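PDB 3WJ9: eukaryotic translation initiation factor 2A from Schizosaccharomyces pombe, which probably directs methionyl-tRNAi to 40S ribosomal subunits in a codon-dependent manner during early translation of a small number of specific mRNAs. Local coordinates for residues A[37-42]-A[77-82]; A[71-76]-A[88-93]; A[84-89]-A[134-139]; A[106-111]-A[128-133]. All coordinates share one frame; numbering follows the deposited sequence.

Interaction 1 of 4, residues A[37-42]-A[77-82]; sequences ARNACY and YELGFS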
loop_
_atom_site.group_PDB
_atom_site.type_symbol
_atom_site.label_atom_id
_atom_site.label_comp_id
_atom_site.label_asym_id
_atom_site.label_seq_id
_atom_site.Cartn_x
_atom_site.Cartn_y
_atom_site.Cartn_z
ATOM N N ALA A 37 12.027 1.991 -18.895
ATOM C CA ALA A 37 11.655 1.715 -17.513
ATOM C C ALA A 37 10.598 0.618 -17.453
ATOM O O ALA A 37 9.772 0.491 -18.358
ATOM C CB ALA A 37 11.153 2.975 -16.833
ATOM N N ARG A 38 10.630 -0.173 -16.387
ATOM C CA ARG A 38 9.704 -1.289 -16.225
ATOM C C ARG A 38 8.917 -1.175 -14.926
ATOM O O ARG A 38 7.950 -1.905 -14.708
ATOM C CB ARG A 38 10.457 -2.619 -16.257
ATOM C CG ARG A 38 11.502 -2.756 -15.166
ATOM C CD ARG A 38 12.069 -4.161 -15.123
ATOM N NE ARG A 38 12.830 -4.491 -16.323
ATOM C CZ ARG A 38 13.257 -5.714 -16.622
ATOM N NH1 ARG A 38 12.994 -6.729 -15.809
ATOM N NH2 ARG A 38 13.941 -5.924 -17.737
ATOM N N ASN A 39 9.341 -0.256 -14.067
ATOM C CA ASN A 39 8.703 -0.054 -12.774
ATOM C C ASN A 39 9.088 1.304 -12.198
ATOM O O ASN A 39 10.075 1.902 -12.629
ATOM C CB ASN A 39 9.095 -1.174 -11.810
ATOM C CG ASN A 39 8.183 -1.249 -10.602
ATOM O OD1 ASN A 39 7.065 -0.735 -10.624
ATOM N ND2 ASN A 39 8.654 -1.896 -9.543
ATOM N N ALA A 40 8.308 1.793 -11.237
ATOM C CA ALA A 40 8.581 3.083 -10.605
ATOM C C ALA A 40 7.817 3.244 -9.289
ATOM O O ALA A 40 6.778 2.615 -9.091
ATOM C CB ALA A 40 8.235 4.220 -11.554
ATOM N N CYS A 41 8.332 4.093 -8.399
ATOM C CA CYS A 41 7.674 4.365 -7.119
ATOM C C CYS A 41 8.236 5.591 -6.389
ATOM O O CYS A 41 9.348 6.043 -6.670
ATOM C CB CYS A 41 7.774 3.144 -6.200
ATOM S SG CYS A 41 9.453 2.707 -5.684
ATOM N N TYR A 42 7.449 6.121 -5.454
ATOM C CA TYR A 42 7.878 7.212 -4.580
ATOM C C TYR A 42 8.202 6.690 -3.183
ATOM O O TYR A 42 7.651 5.677 -2.748
ATOM C CB TYR A 42 6.793 8.291 -4.466
ATOM C CG TYR A 42 6.728 9.290 -5.603
ATOM C CD1 TYR A 42 7.725 10.240 -5.786
ATOM C CD2 TYR A 42 5.646 9.307 -6.470
ATOM C CE1 TYR A 42 7.656 11.160 -6.820
ATOM C CE2 TYR A 42 5.566 10.221 -7.504
ATOM C CZ TYR A 42 6.574 11.145 -7.675
ATOM O OH TYR A 42 6.496 12.057 -8.703
ATOM N N TYR A 77 11.560 -6.531 -10.575
ATOM C CA TYR A 77 10.132 -6.506 -10.861
ATOM C C TYR A 77 9.409 -5.612 -9.865
ATOM O O TYR A 77 8.384 -5.012 -10.186
ATOM C CB TYR A 77 9.535 -7.913 -10.815
ATOM C CG TYR A 77 9.858 -8.787 -12.008
ATOM C CD1 TYR A 77 11.167 -9.136 -12.309
ATOM C CD2 TYR A 77 8.848 -9.265 -12.829
ATOM C CE1 TYR A 77 11.463 -9.934 -13.397
ATOM C CE2 TYR A 77 9.133 -10.063 -13.920
ATOM C CZ TYR A 77 10.443 -10.395 -14.198
ATOM O OH TYR A 77 10.734 -11.191 -15.283
ATOM N N GLU A 78 9.943 -5.539 -8.649
ATOM C CA GLU A 78 9.302 -4.780 -7.581
ATOM C C GLU A 78 10.293 -3.891 -6.834
ATOM O O GLU A 78 11.471 -4.223 -6.701
ATOM C CB GLU A 78 8.604 -5.728 -6.599
ATOM C CG GLU A 78 7.800 -6.831 -7.272
ATOM C CD GLU A 78 6.338 -6.819 -6.883
ATOM O OE1 GLU A 78 5.882 -5.808 -6.310
ATOM O OE2 GLU A 78 5.641 -7.817 -7.163
ATOM N N LEU A 79 9.802 -2.752 -6.355
ATOM C CA LEU A 79 10.619 -1.793 -5.622
ATOM C C LEU A 79 9.859 -1.313 -4.387
ATOM O O LEU A 79 8.628 -1.316 -4.372
ATOM C CB LEU A 79 10.998 -0.610 -6.519
ATOM C CG LEU A 79 11.729 -0.911 -7.832
ATOM C CD1 LEU A 79 11.785 0.326 -8.714
ATOM C CD2 LEU A 79 13.131 -1.438 -7.569
ATOM N N GLY A 80 10.590 -0.907 -3.353
ATOM C CA GLY A 80 9.961 -0.459 -2.125
ATOM C C GLY A 80 10.851 0.412 -1.262
ATOM O O GLY A 80 11.992 0.060 -0.973
ATOM N N PHE A 81 10.319 1.558 -0.853
ATOM C CA PHE A 81 11.025 2.462 0.046
ATOM C C PHE A 81 10.673 2.176 1.499
ATOM O O PHE A 81 9.514 1.919 1.829
ATOM C CB PHE A 81 10.685 3.919 -0.278
ATOM C CG PHE A 81 11.499 4.512 -1.394
ATOM C CD1 PHE A 81 12.775 4.995 -1.161
ATOM C CD2 PHE A 81 10.978 4.605 -2.672
ATOM C CE1 PHE A 81 13.518 5.552 -2.183
ATOM C CE2 PHE A 81 11.714 5.160 -3.698
ATOM C CZ PHE A 81 12.988 5.634 -3.454
ATOM N N SER A 82 11.678 2.222 2.364
ATOM C CA SER A 82 11.454 2.199 3.801
ATOM C C SER A 82 10.816 3.535 4.200
ATOM O O SER A 82 10.992 4.525 3.493
ATOM C CB SER A 82 12.773 1.952 4.536
ATOM O OG SER A 82 13.714 2.970 4.243
#
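Strands 37-42 and 77-81 run side by side in nearly the same direction, N39 abreast of Y77 and C41 abreast of L79, with their axes 7.1 Å apart and inclined by 16°. These are the first strands of two successive four-stranded blades of the beta-propeller that forms this N-terminal part of the longer protein. They are too far apart to share backbone hydrogen bonds, and each belongs to its own antiparallel sheet: R38 and N39 both face A52 of strand 48-53, a classic beta bulge. Side chains therefore fill the seam. The N39 side chain leaves its strand with CG anti to the backbone N (chi1 -164°), and its amide end is laid over the backbone of the other strand. N39 ND2 comes within 3.2 Å of Y77 O, at an angle too poor for a hydrogen bond, and 3.7 Å from L79 CG. From the bulge itself, R38 brings NH1 to 4.3 Å from CE1 of Y77, which meets the guanidinium edge near its plane; NH1 also has a weak hydrogen bond to T76 O, while the Y77 hydroxyl is taken by R93. Further along, C41 SG wedges between L79 and F81, 3.8 Å from L79 CB, and makes an oblique sulfur-aromatic contact with the F81 ring, 4.9 Å from its centroid. At the far end, CD2 of F81 rests 3.5 Å from Y42 O.

Interaction 2 of 4, residues A[71-76]-A[88-93]; sequences LPAANT and LSTWER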
loop_
_atom_site.group_PDB
_atom_site.type_symbol
_atom_site.label_atom_id
_atom_site.label_comp_id
_atom_site.label_asym_id
_atom_site.label_seq_id
_atom_site.Cartn_x
_atom_site.Cartn_y
_atom_site.Cartn_z
ATOM N N LEU A 71 21.959 2.033 -8.435
ATOM C CA LEU A 71 21.958 0.662 -7.941
ATOM C C LEU A 71 22.086 -0.340 -9.082
ATOM O O LEU A 71 21.283 -0.330 -10.016
ATOM C CB LEU A 71 20.683 0.382 -7.147
ATOM C CG LEU A 71 20.267 1.464 -6.148
ATOM C CD1 LEU A 71 18.996 1.059 -5.422
ATOM C CD2 LEU A 71 21.391 1.742 -5.166
ATOM N N PRO A 72 23.097 -1.219 -9.006
ATOM C CA PRO A 72 23.295 -2.261 -10.019
ATOM C C PRO A 72 22.282 -3.393 -9.884
ATOM O O PRO A 72 22.665 -4.560 -9.831
ATOM C CB PRO A 72 24.715 -2.757 -9.735
ATOM C CG PRO A 72 24.906 -2.512 -8.283
ATOM C CD PRO A 72 24.133 -1.258 -7.960
ATOM N N ALA A 73 21.001 -3.038 -9.833
ATOM C CA ALA A 73 19.928 -4.016 -9.714
ATOM C C ALA A 73 19.307 -4.320 -11.072
ATOM O O ALA A 73 18.650 -3.468 -11.673
ATOM C CB ALA A 73 18.869 -3.520 -8.745
ATOM N N ALA A 74 19.517 -5.542 -11.547
ATOM C CA ALA A 74 18.997 -5.966 -12.841
ATOM C C ALA A 74 17.825 -6.928 -12.682
ATOM O O ALA A 74 17.650 -7.530 -11.624
ATOM C CB ALA A 74 20.099 -6.612 -13.664
ATOM N N ASN A 75 17.028 -7.056 -13.741
ATOM C CA ASN A 75 15.908 -7.996 -13.781
ATOM C C ASN A 75 14.889 -7.773 -12.664
ATOM O O ASN A 75 14.178 -8.698 -12.276
ATOM C CB ASN A 75 16.426 -9.436 -13.713
ATOM C CG ASN A 75 17.577 -9.688 -14.668
ATOM O OD1 ASN A 75 17.515 -9.329 -15.844
ATOM N ND2 ASN A 75 18.640 -10.302 -14.162
ATOM N N THR A 76 14.824 -6.549 -12.151
ATOM C CA THR A 76 13.915 -6.228 -11.054
ATOM C C THR A 76 12.463 -6.255 -11.509
ATOM O O THR A 76 12.167 -6.040 -12.681
ATOM C CB THR A 76 14.213 -4.843 -10.447
ATOM O OG1 THR A 76 14.367 -3.884 -11.498
ATOM C CG2 THR A 76 15.487 -4.888 -9.623
ATOM N N LEU A 88 15.964 1.017 0.259
ATOM C CA LEU A 88 15.149 0.617 -0.880
ATOM C C LEU A 88 15.378 -0.860 -1.181
ATOM O O LEU A 88 16.515 -1.299 -1.329
ATOM C CB LEU A 88 15.476 1.478 -2.104
ATOM C CG LEU A 88 14.725 1.201 -3.411
ATOM C CD1 LEU A 88 13.321 1.780 -3.363
ATOM C CD2 LEU A 88 15.488 1.758 -4.601
ATOM N N SER A 89 14.292 -1.624 -1.261
ATOM C CA SER A 89 14.381 -3.059 -1.520
ATOM C C SER A 89 14.030 -3.387 -2.968
ATOM O O SER A 89 13.133 -2.778 -3.551
ATOM C CB SER A 89 13.466 -3.832 -0.564
ATOM O OG SER A 89 13.833 -3.612 0.788
ATOM N N THR A 90 14.742 -4.353 -3.544
ATOM C CA THR A 90 14.551 -4.720 -4.945
ATOM C C THR A 90 14.335 -6.219 -5.135
ATOM O O THR A 90 15.249 -7.008 -4.927
ATOM C CB THR A 90 15.761 -4.295 -5.806
ATOM O OG1 THR A 90 16.939 -4.965 -5.340
ATOM C CG2 THR A 90 15.975 -2.792 -5.735
ATOM N N TRP A 91 13.129 -6.602 -5.545
ATOM C CA TRP A 91 12.822 -8.000 -5.851
ATOM C C TRP A 91 13.248 -8.343 -7.275
ATOM O O TRP A 91 12.789 -7.723 -8.234
ATOM C CB TRP A 91 11.321 -8.280 -5.677
ATOM C CG TRP A 91 10.914 -9.738 -5.857
ATOM C CD1 TRP A 91 10.709 -10.652 -4.873
ATOM C CD2 TRP A 91 10.643 -10.418 -7.092
ATOM N NE1 TRP A 91 10.348 -11.862 -5.406
ATOM C CE2 TRP A 91 10.296 -11.745 -6.771
ATOM C CE3 TRP A 91 10.667 -10.038 -8.434
ATOM C CZ2 TRP A 91 9.975 -12.692 -7.741
ATOM C CZ3 TRP A 91 10.347 -10.981 -9.400
ATOM C CH2 TRP A 91 10.005 -12.291 -9.047
ATOM N N GLU A 92 14.134 -9.324 -7.410
ATOM C CA GLU A 92 14.464 -9.879 -8.718
ATOM C C GLU A 92 13.790 -11.237 -8.858
ATOM O O GLU A 92 13.282 -11.782 -7.878
ATOM C CB GLU A 92 15.977 -10.019 -8.897
ATOM C CG GLU A 92 16.760 -8.728 -8.738
ATOM C CD GLU A 92 18.253 -8.932 -8.918
ATOM O OE1 GLU A 92 19.008 -7.942 -8.813
ATOM O OE2 GLU A 92 18.672 -10.082 -9.166
ATOM N N ARG A 93 13.780 -11.785 -10.067
ATOM C CA ARG A 93 13.241 -13.123 -10.271
ATOM C C ARG A 93 14.237 -14.145 -9.729
ATOM O O ARG A 93 15.423 -14.085 -10.050
ATOM C CB ARG A 93 12.941 -13.377 -11.751
ATOM C CG ARG A 93 12.226 -14.694 -12.016
ATOM C CD ARG A 93 11.950 -14.918 -13.495
ATOM N NE ARG A 93 11.009 -13.946 -14.048
ATOM C CZ ARG A 93 9.685 -14.063 -13.981
ATOM N NH1 ARG A 93 9.137 -15.108 -13.378
ATOM N NH2 ARG A 93 8.907 -13.132 -14.517
#
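The carboxylate of E92 lies with one face against the loop 72-75: A74 O sits almost straight above CD, 3.1 Å from it. Both groups are acceptors, so this is contact without a hydrogen bond, and E92 OE1 continues past the carbonyl to 4.1 Å from A73 CA. The E92 chain is fully extended beyond CG, which is what carries the carboxylate from the strand edge over the loop. The other large flat group, the W91 indole, turns to Y77 instead, their ring planes at about 85°; W91 contributes its carbonyl, with T76 CA 3.4 Å from W91 O in a CA-H...O contact. An alanine at E92 would probably open a gap over the A74 carbonyl and strip T76 CG2 of its CG neighbour. T76 CG2 also packs on T90 CB at 3.9 Å. At the other end L71 CD1 meets L88 CD2 at 3.7 Å, just before P72 centres an inverse gamma turn. The loop thus passes from strand 67-71, outermost in one blade, to strand 76-81, innermost in the next, closing over strand 87-92. On that strand T90 OG1 is hydrogen-bonded to W109 NE1 of neighbouring strand 106-110, as in the Thr-Trp pairing familiar from WD repeats.

Interaction 3 of 4, residues A[84-89]-A[134-139]; sequences LGKYLS and CDESLA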
loop_
_atom_site.group_PDB
_atom_site.type_symbol
_atom_site.label_atom_id
_atom_site.label_comp_id
_atom_site.label_asym_id
_atom_site.label_seq_id
_atom_site.Cartn_x
_atom_site.Cartn_y
_atom_site.Cartn_z
ATOM N N LEU A 84 11.245 6.135 5.888
ATOM C CA LEU A 84 11.984 7.390 5.800
ATOM C C LEU A 84 12.864 7.416 4.552
ATOM O O LEU A 84 13.697 8.309 4.383
ATOM C CB LEU A 84 12.829 7.603 7.057
ATOM C CG LEU A 84 12.052 7.741 8.369
ATOM C CD1 LEU A 84 12.996 7.824 9.555
ATOM C CD2 LEU A 84 11.139 8.958 8.332
ATOM N N GLY A 85 12.670 6.429 3.684
ATOM C CA GLY A 85 13.341 6.389 2.397
ATOM C C GLY A 85 14.848 6.242 2.463
ATOM O O GLY A 85 15.543 6.530 1.492
ATOM N N LYS A 86 15.356 5.796 3.606
ATOM C CA LYS A 86 16.790 5.585 3.759
ATOM C C LYS A 86 17.190 4.199 3.269
ATOM O O LYS A 86 18.376 3.875 3.194
ATOM C CB LYS A 86 17.215 5.775 5.215
ATOM C CG LYS A 86 17.216 7.222 5.678
ATOM C CD LYS A 86 17.620 7.330 7.139
ATOM C CE LYS A 86 17.747 8.781 7.571
ATOM N NZ LYS A 86 18.862 9.466 6.862
ATOM N N TYR A 87 16.196 3.383 2.938
ATOM C CA TYR A 87 16.455 2.059 2.388
ATOM C C TYR A 87 15.471 1.724 1.271
ATOM O O TYR A 87 14.298 2.099 1.324
ATOM C CB TYR A 87 16.392 0.996 3.488
ATOM C CG TYR A 87 17.337 1.254 4.638
ATOM C CD1 TYR A 87 18.690 0.958 4.534
ATOM C CD2 TYR A 87 16.877 1.802 5.827
ATOM C CE1 TYR A 87 19.557 1.197 5.585
ATOM C CE2 TYR A 87 17.735 2.043 6.883
ATOM C CZ TYR A 87 19.074 1.739 6.758
ATOM O OH TYR A 87 19.927 1.980 7.809
ATOM N N LEU A 88 15.964 1.017 0.259
ATOM C CA LEU A 88 15.149 0.617 -0.880
ATOM C C LEU A 88 15.378 -0.860 -1.181
ATOM O O LEU A 88 16.515 -1.299 -1.329
ATOM C CB LEU A 88 15.476 1.478 -2.104
ATOM C CG LEU A 88 14.725 1.201 -3.411
ATOM C CD1 LEU A 88 13.321 1.780 -3.363
ATOM C CD2 LEU A 88 15.488 1.758 -4.601
ATOM N N SER A 89 14.292 -1.624 -1.261
ATOM C CA SER A 89 14.381 -3.059 -1.520
ATOM C C SER A 89 14.030 -3.387 -2.968
ATOM O O SER A 89 13.133 -2.778 -3.551
ATOM C CB SER A 89 13.466 -3.832 -0.564
ATOM O OG SER A 89 13.833 -3.612 0.788
ATOM N N CYS A 134 7.721 2.892 11.932
ATOM C CA CYS A 134 7.609 4.238 11.373
ATOM C C CYS A 134 8.880 5.059 11.565
ATOM O O CYS A 134 9.195 5.921 10.743
ATOM C CB CYS A 134 6.417 4.976 11.984
ATOM S SG CYS A 134 4.841 4.583 11.203
ATOM N N ASP A 135 9.610 4.794 12.643
ATOM C CA ASP A 135 10.880 5.475 12.873
ATOM C C ASP A 135 12.009 4.826 12.081
ATOM O O ASP A 135 13.159 5.260 12.163
ATOM C CB ASP A 135 11.227 5.504 14.367
ATOM C CG ASP A 135 11.199 4.127 15.012
ATOM O OD1 ASP A 135 11.490 3.122 14.331
ATOM O OD2 ASP A 135 10.892 4.056 16.219
ATOM N N GLU A 136 11.667 3.778 11.333
ATOM C CA GLU A 136 12.608 3.091 10.454
ATOM C C GLU A 136 13.794 2.520 11.233
ATOM O O GLU A 136 14.911 2.465 10.721
ATOM C CB GLU A 136 13.102 4.048 9.365
ATOM C CG GLU A 136 13.510 3.396 8.055
ATOM C CD GLU A 136 14.041 4.416 7.070
ATOM O OE1 GLU A 136 15.027 5.102 7.408
ATOM O OE2 GLU A 136 13.470 4.552 5.969
ATOM N N SER A 137 13.549 2.100 12.470
ATOM C CA SER A 137 14.611 1.555 13.310
ATOM C C SER A 137 14.606 0.030 13.308
ATOM O O SER A 137 15.628 -0.598 13.583
ATOM C CB SER A 137 14.481 2.074 14.746
ATOM O OG SER A 137 13.215 1.753 15.296
ATOM N N LEU A 138 13.460 -0.564 12.991
ATOM C CA LEU A 138 13.323 -2.017 13.037
ATOM C C LEU A 138 12.747 -2.586 11.742
ATOM O O LEU A 138 11.831 -2.011 11.155
ATOM C CB LEU A 138 12.446 -2.429 14.224
ATOM C CG LEU A 138 12.873 -1.921 15.605
ATOM C CD1 LEU A 138 11.873 -2.342 16.672
ATOM C CD2 LEU A 138 14.271 -2.409 15.953
ATOM N N ALA A 139 13.296 -3.714 11.302
ATOM C CA ALA A 139 12.818 -4.393 10.101
ATOM C C ALA A 139 12.352 -5.802 10.448
ATOM O O ALA A 139 12.713 -6.335 11.495
ATOM C CB ALA A 139 13.908 -4.435 9.043
#
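L84 meets E136 with both backbone and side chain. L84 N donates to E136 OE2 over 2.7 Å, arriving from above the carboxylate plane, while L84 CD1 packs 3.8 Å from E136 CB. E136 CG is anti to its backbone N (chi1 -152°) and the chain is extended beyond it, carrying the carboxylate into the turn. G85, at positive phi, turns the chain around the carboxylate. K86 N donates to E136 OE2 over a longer 3.3 Å, fairly straight at 164°, from the opposite face of the plane to L84 N. The K86 side chain crosses the glutamate at about a right angle, K86 CB 3.2 Å from E136 OE1 and K86 NZ 5.8 Å from that oxygen. Last comes Y87, whose CD2 lies 4.1 Å from E136 CD. So the turn between the first two strands of the WD 1 blade wraps around a glutamate from the next blade's corresponding turn, and S82 OG also bonds OE2. An alanine at E136 would probably leave the L84 and K86 amides and the S82 hydroxyl without their common acceptor and open a gap beside Y87. Several donors converging on one oxygen are likely to stabilise this buried carboxylate in its charged form.

Interaction 4 of 4, residues A[106-111]-A[128-133]; sequences MKVWNT and WNLQYT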
loop_
_atom_site.group_PDB
_atom_site.type_symbol
_atom_site.label_atom_id
_atom_site.label_comp_id
_atom_site.label_asym_id
_atom_site.label_seq_id
_atom_site.Cartn_x
_atom_site.Cartn_y
_atom_site.Cartn_z
HETATM N N MSE A 106 16.241 -10.735 -3.614
HETATM C CA MSE A 106 15.981 -9.394 -3.101
HETATM C C MSE A 106 17.079 -8.896 -2.179
HETATM O O MSE A 106 17.520 -9.630 -1.272
HETATM C CB MSE A 106 14.598 -9.354 -2.441
HETATM C CG MSE A 106 14.600 -9.551 -0.929
HETATM SE SE MSE A 106 14.514 -7.790 -0.052
HETATM C CE MSE A 106 13.460 -8.309 1.528
ATOM N N LYS A 107 17.526 -7.663 -2.409
ATOM C CA LYS A 107 18.615 -7.059 -1.697
ATOM C C LYS A 107 18.078 -5.772 -1.097
ATOM O O LYS A 107 17.075 -5.235 -1.572
ATOM C CB LYS A 107 19.781 -6.813 -2.651
ATOM C CG LYS A 107 20.062 -8.004 -3.565
ATOM C CD LYS A 107 20.997 -7.658 -4.706
ATOM C CE LYS A 107 20.883 -8.678 -5.829
ATOM N NZ LYS A 107 21.205 -10.059 -5.369
ATOM N N VAL A 108 18.713 -5.287 -0.040
ATOM C CA VAL A 108 18.326 -4.003 0.520
ATOM C C VAL A 108 19.451 -3.026 0.212
ATOM O O VAL A 108 20.626 -3.378 0.300
ATOM C CB VAL A 108 18.062 -4.085 2.035
ATOM C CG1 VAL A 108 17.557 -2.751 2.566
ATOM C CG2 VAL A 108 17.059 -5.186 2.337
ATOM N N TRP A 109 19.095 -1.807 -0.178
ATOM C CA TRP A 109 20.095 -0.831 -0.589
ATOM C C TRP A 109 20.004 0.453 0.228
ATOM O O TRP A 109 18.937 0.818 0.718
ATOM C CB TRP A 109 19.946 -0.501 -2.080
ATOM C CG TRP A 109 19.762 -1.697 -2.984
ATOM C CD1 TRP A 109 18.600 -2.373 -3.217
ATOM C CD2 TRP A 109 20.763 -2.330 -3.794
ATOM N NE1 TRP A 109 18.816 -3.396 -4.107
ATOM C CE2 TRP A 109 20.133 -3.390 -4.479
ATOM C CE3 TRP A 109 22.127 -2.109 -4.002
ATOM C CZ2 TRP A 109 20.824 -4.224 -5.354
ATOM C CZ3 TRP A 109 22.810 -2.941 -4.872
ATOM C CH2 TRP A 109 22.157 -3.985 -5.537
ATOM N N ASN A 110 21.137 1.131 0.371
ATOM C CA ASN A 110 21.166 2.465 0.952
ATOM C C ASN A 110 20.922 3.485 -0.155
ATOM O O ASN A 110 21.335 3.280 -1.297
ATOM C CB ASN A 110 22.501 2.719 1.657
ATOM C CG ASN A 110 22.519 4.021 2.445
ATOM O OD1 ASN A 110 22.089 5.068 1.959
ATOM N ND2 ASN A 110 23.030 3.959 3.669
ATOM N N THR A 111 20.251 4.579 0.184
ATOM C CA THR A 111 19.843 5.556 -0.820
ATOM C C THR A 111 20.784 6.760 -0.912
ATOM O O THR A 111 20.808 7.447 -1.933
ATOM C CB THR A 111 18.409 6.061 -0.551
ATOM O OG1 THR A 111 18.364 6.741 0.709
ATOM C CG2 THR A 111 17.428 4.894 -0.534
ATOM N N TRP A 128 6.940 -9.863 -0.213
ATOM C CA TRP A 128 8.358 -10.019 -0.507
ATOM C C TRP A 128 9.229 -9.128 0.378
ATOM O O TRP A 128 10.231 -9.580 0.928
ATOM C CB TRP A 128 8.623 -9.719 -1.987
ATOM C CG TRP A 128 8.378 -8.289 -2.366
ATOM C CD1 TRP A 128 7.178 -7.715 -2.656
ATOM C CD2 TRP A 128 9.358 -7.255 -2.486
ATOM N NE1 TRP A 128 7.349 -6.386 -2.952
ATOM C CE2 TRP A 128 8.687 -6.076 -2.854
ATOM C CE3 TRP A 128 10.747 -7.206 -2.318
ATOM C CZ2 TRP A 128 9.340 -4.867 -3.059
ATOM C CZ3 TRP A 128 11.403 -6.007 -2.521
ATOM C CH2 TRP A 128 10.699 -4.853 -2.888
ATOM N N ASN A 129 8.827 -7.871 0.536
ATOM C CA ASN A 129 9.666 -6.875 1.194
ATOM C C ASN A 129 9.702 -7.019 2.710
ATOM O O ASN A 129 8.835 -7.658 3.307
ATOM C CB ASN A 129 9.190 -5.466 0.828
ATOM C CG ASN A 129 10.270 -4.416 1.014
ATOM O OD1 ASN A 129 11.237 -4.624 1.746
ATOM N ND2 ASN A 129 10.105 -3.276 0.354
ATOM N N LEU A 130 10.721 -6.425 3.323
ATOM C CA LEU A 130 10.760 -6.278 4.768
ATOM C C LEU A 130 9.732 -5.243 5.189
ATOM O O LEU A 130 9.523 -4.252 4.492
ATOM C CB LEU A 130 12.152 -5.854 5.241
ATOM C CG LEU A 130 13.333 -6.766 4.924
ATOM C CD1 LEU A 130 14.644 -6.038 5.167
ATOM C CD2 LEU A 130 13.229 -7.996 5.794
ATOM N N GLN A 131 9.082 -5.476 6.322
ATOM C CA GLN A 131 8.223 -4.459 6.908
ATOM C C GLN A 131 9.078 -3.602 7.827
ATOM O O GLN A 131 10.156 -4.022 8.246
ATOM C CB GLN A 131 7.054 -5.085 7.669
ATOM C CG GLN A 131 6.235 -6.062 6.843
ATOM C CD GLN A 131 4.978 -6.517 7.553
ATOM O OE1 GLN A 131 4.512 -5.872 8.492
ATOM N NE2 GLN A 131 4.428 -7.644 7.117
ATOM N N TYR A 132 8.610 -2.398 8.129
ATOM C CA TYR A 132 9.381 -1.485 8.960
ATOM C C TYR A 132 8.522 -0.820 10.022
ATOM O O TYR A 132 7.297 -0.786 9.918
ATOM C CB TYR A 132 10.040 -0.400 8.106
ATOM C CG TYR A 132 11.151 -0.872 7.195
ATOM C CD1 TYR A 132 10.874 -1.529 6.002
ATOM C CD2 TYR A 132 12.481 -0.647 7.524
ATOM C CE1 TYR A 132 11.890 -1.957 5.169
ATOM C CE2 TYR A 132 13.504 -1.071 6.697
ATOM C CZ TYR A 132 13.203 -1.725 5.521
ATOM O OH TYR A 132 14.219 -2.149 4.694
ATOM N N THR A 133 9.183 -0.293 11.046
ATOM C CA THR A 133 8.539 0.596 11.998
ATOM C C THR A 133 8.532 1.992 11.388
ATOM O O THR A 133 9.251 2.247 10.424
ATOM C CB THR A 133 9.260 0.601 13.355
ATOM O OG1 THR A 133 10.629 0.980 13.169
ATOM C CG2 THR A 133 9.211 -0.783 13.979
#
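The end of M106, a selenomethionine in this crystal, is received by the 128-130 chain: CE lies 3.5 Å from W128 O and 3.7 Å from L130 CG. The M106 chain bends at chi2, which sets SE beside the W128 indole, M106 SE 4.4 Å from W128 CZ3; a further bend at chi3 turns CE to the backbone. In this oblique Met-aromatic contact M106 SE lies 5.5 Å from the centroid of the W128 six-membered ring and 73° off its normal. Two residues on, V108 divides its branches. V108 CG2 goes to L130 CD1 at 3.8 Å, the two side chains crossing at about a right angle, and V108 CG1 meets Y132 OH tip to tip at 4.0 Å. V108 CG1 is anti to the backbone N (chi1 -176°) and CG2 anti to the carbonyl carbon, which lets one valine touch two partners. L130 is thus shared between M106 and V108.

Behind this first layer, the indole of W128 has N129 CB over the centre of one face, 3.6 Å above the plane, so the next residue in the chain covers that face of the ring. The N129 side chain is itself held, N129 OD1 accepting a hydrogen bond from S89 OG. Farther out, F120 of strand 116-120 touches both M106 and L130, while Y87 and S89 of strand 87-92 touch V108. Strand 106-110 is hydrogen-bonded between those two strands as the third of the WD 1 blade, and the chain facing it leads into strand 131-132, which opens the following blade next to strand 138-143.

All four contacts gather around the WD 1 blade. Interaction 1 joins it to the preceding blade, interactions 3 and 4 to the following one, and interaction 2 packs the loop that enters it onto strand 87-92. Interactions 3 and 4 are nearest, their centres about 7 Å apart, and G85 O to T111 OG1 at 2.9 Å connects them; interaction 4 falls within the chain span bridged by interaction 3. Interactions 1 and 2, with centres about 9 Å apart, meet through strand pairing, G80 O to S89 N at 2.9 Å. Strand 87-92 runs through interactions 2 and 3, whose centres are about 17 Å apart, and L88 O to W109 N at 2.9 Å ties it to interaction 4.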